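Local coordinates for protein RnfH (Haemophilus influenzae, PDB 2HJ1), which is of unknown function but belongs to the RnfH family of ubiquitin-like proteins and crystallises as a domain-swapped dimer, at residues 72-75 / 76-80. Residues are numbered along the deposited sequence; the frame is centred on the assembly and turned at random.
Sequences DVLK and EGDRI
A chi1 of -82° sets CG of D78 beside its own backbone N, so that OD2 can face the amide of K75; the first torsion of L74 likewise places CG beside the backbone N, and the second brings CD2 against D78 and I80. D78 OD2 accepts the N-H of K75 at 2.8 Å, and the donor comes from above the carboxylate plane, 58° out of it. The return bond, D78 N to K75 O at 3.0 Å, closes a type II beta turn from K75 to D78, so both backbone polar groups of K75 are engaged by the same aspartate. Aspartate suits this place because its short chain reaches the amide three residues back while its own N-H completes the turn. G77 suits the third position of the turn, where phi is positive, because it has no CB to meet the carbonyl O of E76. At the second position, E76 OE2 accepts a hydrogen bond from the backbone N of N14 of the second subunit. On the buried side, L74 CD2 lies 3.7 Å from D78 CB and 4.0 Å from I80 CG1. The branched, apolar L74 and I80 side chains meet at about a right angle, and L74 also packs on A41 of the second subunit. I80 lies in the strand that follows the turn, which pairs antiparallel with a strand of that subunit. D78 OD1 is hydrogen-bonded to S65 OG of the second subunit, so the buried carboxylate uses one oxygen to brace its own turn and the other to join the two chains.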
ATOM      1  N   ASP B  72       4.055  -5.231  12.264  1.00 45.23           N
ATOM      2  CA  ASP B  72       4.861  -4.273  11.471  1.00 46.84           C
ATOM      3  C   ASP B  72       4.782  -2.856  12.058  1.00 46.54           C
ATOM      4  O   ASP B  72       3.735  -2.447  12.541  1.00 45.75           O
ATOM      5  CB  ASP B  72       4.381  -4.227  10.011  1.00 47.23           C
ATOM      6  CG  ASP B  72       4.783  -5.480   9.200  1.00 52.49           C
ATOM      7  OD1 ASP B  72       5.507  -6.388   9.724  1.00 54.67           O
ATOM      8  OD2 ASP B  72       4.359  -5.556   8.016  1.00 57.11           O
ATOM      9  N   VAL B  73       5.890  -2.117  12.018  1.00 47.13           N
ATOM     10  CA  VAL B  73       5.954  -0.758  12.609  1.00 47.73           C
ATOM     11  C   VAL B  73       5.423   0.268  11.589  1.00 47.19           C
ATOM     12  O   VAL B  73       5.770   0.204  10.414  1.00 47.82           O
ATOM     13  CB  VAL B  73       7.398  -0.423  13.152  1.00 48.23           C
ATOM     14  CG1 VAL B  73       7.553   1.043  13.525  1.00 48.91           C
ATOM     15  CG2 VAL B  73       7.695  -1.267  14.392  1.00 49.53           C
ATOM     16  N   LEU B  74       4.546   1.166  12.018  1.00 46.14           N
ATOM     17  CA  LEU B  74       4.051   2.206  11.107  1.00 47.29           C
ATOM     18  C   LEU B  74       5.052   3.343  10.927  1.00 47.98           C
ATOM     19  O   LEU B  74       5.888   3.587  11.806  1.00 46.63           O
ATOM     20  CB  LEU B  74       2.724   2.776  11.588  1.00 46.61           C
ATOM     21  CG  LEU B  74       1.583   1.764  11.469  1.00 46.82           C
ATOM     22  CD1 LEU B  74       0.531   2.181  12.451  1.00 45.16           C
ATOM     23  CD2 LEU B  74       1.007   1.722  10.053  1.00 43.37           C
ATOM     24  N   LYS B  75       4.936   4.030   9.790  1.00 48.78           N
ATOM     25  CA  LYS B  75       5.763   5.182   9.461  1.00 49.59           C
ATOM     26  C   LYS B  75       4.876   6.375   9.146  1.00 48.75           C
ATOM     27  O   LYS B  75       3.662   6.234   8.879  1.00 48.34           O
ATOM     28  CB  LYS B  75       6.706   4.836   8.308  1.00 49.69           C
ATOM     29  CG  LYS B  75       7.914   3.985   8.770  1.00 52.95           C
ATOM     30  CD  LYS B  75       8.588   3.150   7.643  1.00 53.78           C
ATOM     31  CE  LYS B  75       9.678   3.934   6.822  1.00 59.69           C
ATOM     32  NZ  LYS B  75      10.519   3.041   5.914  1.00 59.20           N
ATOM     33  N   GLU B  76       5.468   7.562   9.199  1.00 48.18           N
ATOM     34  CA  GLU B  76       4.792   8.810   8.843  1.00 47.42           C
ATOM     35  C   GLU B  76       4.001   8.692   7.542  1.00 46.94           C
ATOM     36  O   GLU B  76       4.551   8.289   6.526  1.00 46.20           O
ATOM     37  CB  GLU B  76       5.848   9.942   8.715  1.00 48.43           C
ATOM     38  CG  GLU B  76       5.313  11.261   8.167  1.00 49.21           C
ATOM     39  CD  GLU B  76       4.270  11.886   9.071  1.00 54.62           C
ATOM     40  OE1 GLU B  76       3.458  12.693   8.565  1.00 59.61           O
ATOM     41  OE2 GLU B  76       4.253  11.580  10.286  1.00 55.09           O
ATOM     42  N   GLY B  77       2.718   9.049   7.558  1.00 46.18           N
ATOM     43  CA  GLY B  77       1.936   9.010   6.327  1.00 45.91           C
ATOM     44  C   GLY B  77       1.321   7.657   5.927  1.00 45.90           C
ATOM     45  O   GLY B  77       0.589   7.559   4.908  1.00 45.75           O
ATOM     46  N   ASP B  78       1.599   6.612   6.706  1.00 44.56           N
ATOM     47  CA  ASP B  78       1.012   5.290   6.409  1.00 43.39           C
ATOM     48  C   ASP B  78      -0.502   5.338   6.539  1.00 42.09           C
ATOM     49  O   ASP B  78      -1.043   6.020   7.413  1.00 42.21           O
ATOM     50  CB  ASP B  78       1.575   4.199   7.303  1.00 42.95           C
ATOM     51  CG  ASP B  78       2.913   3.664   6.812  1.00 44.64           C
ATOM     52  OD1 ASP B  78       3.368   3.977   5.670  1.00 45.57           O
ATOM     53  OD2 ASP B  78       3.545   2.914   7.591  1.00 44.79           O
ATOM     54  N   ARG B  79      -1.184   4.646   5.634  1.00 40.01           N
ATOM     55  CA  ARG B  79      -2.602   4.396   5.794  1.00 39.29           C
ATOM     56  C   ARG B  79      -2.839   2.892   5.864  1.00 39.18           C
ATOM     57  O   ARG B  79      -2.387   2.152   4.991  1.00 39.34           O
ATOM     58  CB  ARG B  79      -3.411   4.965   4.640  1.00 38.94           C
ATOM     59  CG  ARG B  79      -4.899   4.754   4.852  1.00 40.20           C
ATOM     60  CD  ARG B  79      -5.679   5.048   3.573  1.00 45.43           C
ATOM     61  NE  ARG B  79      -5.895   6.480   3.391  1.00 46.99           N
ATOM     62  CZ  ARG B  79      -6.605   7.031   2.401  1.00 52.45           C
ATOM     63  NH1 ARG B  79      -6.733   8.362   2.338  1.00 52.02           N
ATOM     64  NH2 ARG B  79      -7.196   6.267   1.483  1.00 53.25           N
ATOM     65  N   ILE B  80      -3.570   2.481   6.889  1.00 38.78           N
ATOM     66  CA  ILE B  80      -4.005   1.111   7.083  1.00 38.66           C
ATOM     67  C   ILE B  80      -5.350   0.998   6.403  1.00 38.14           C
ATOM     68  O   ILE B  80      -6.291   1.749   6.725  1.00 38.82           O
ATOM     69  CB  ILE B  80      -4.172   0.811   8.608  1.00 39.11           C
ATOM     70  CG1 ILE B  80      -2.842   1.004   9.357  1.00 38.27           C
ATOM     71  CG2 ILE B  80      -4.851  -0.564   8.837  1.00 38.33           C
ATOM     72  CD1 ILE B  80      -2.977   1.050  10.872  1.00 37.91           C
TER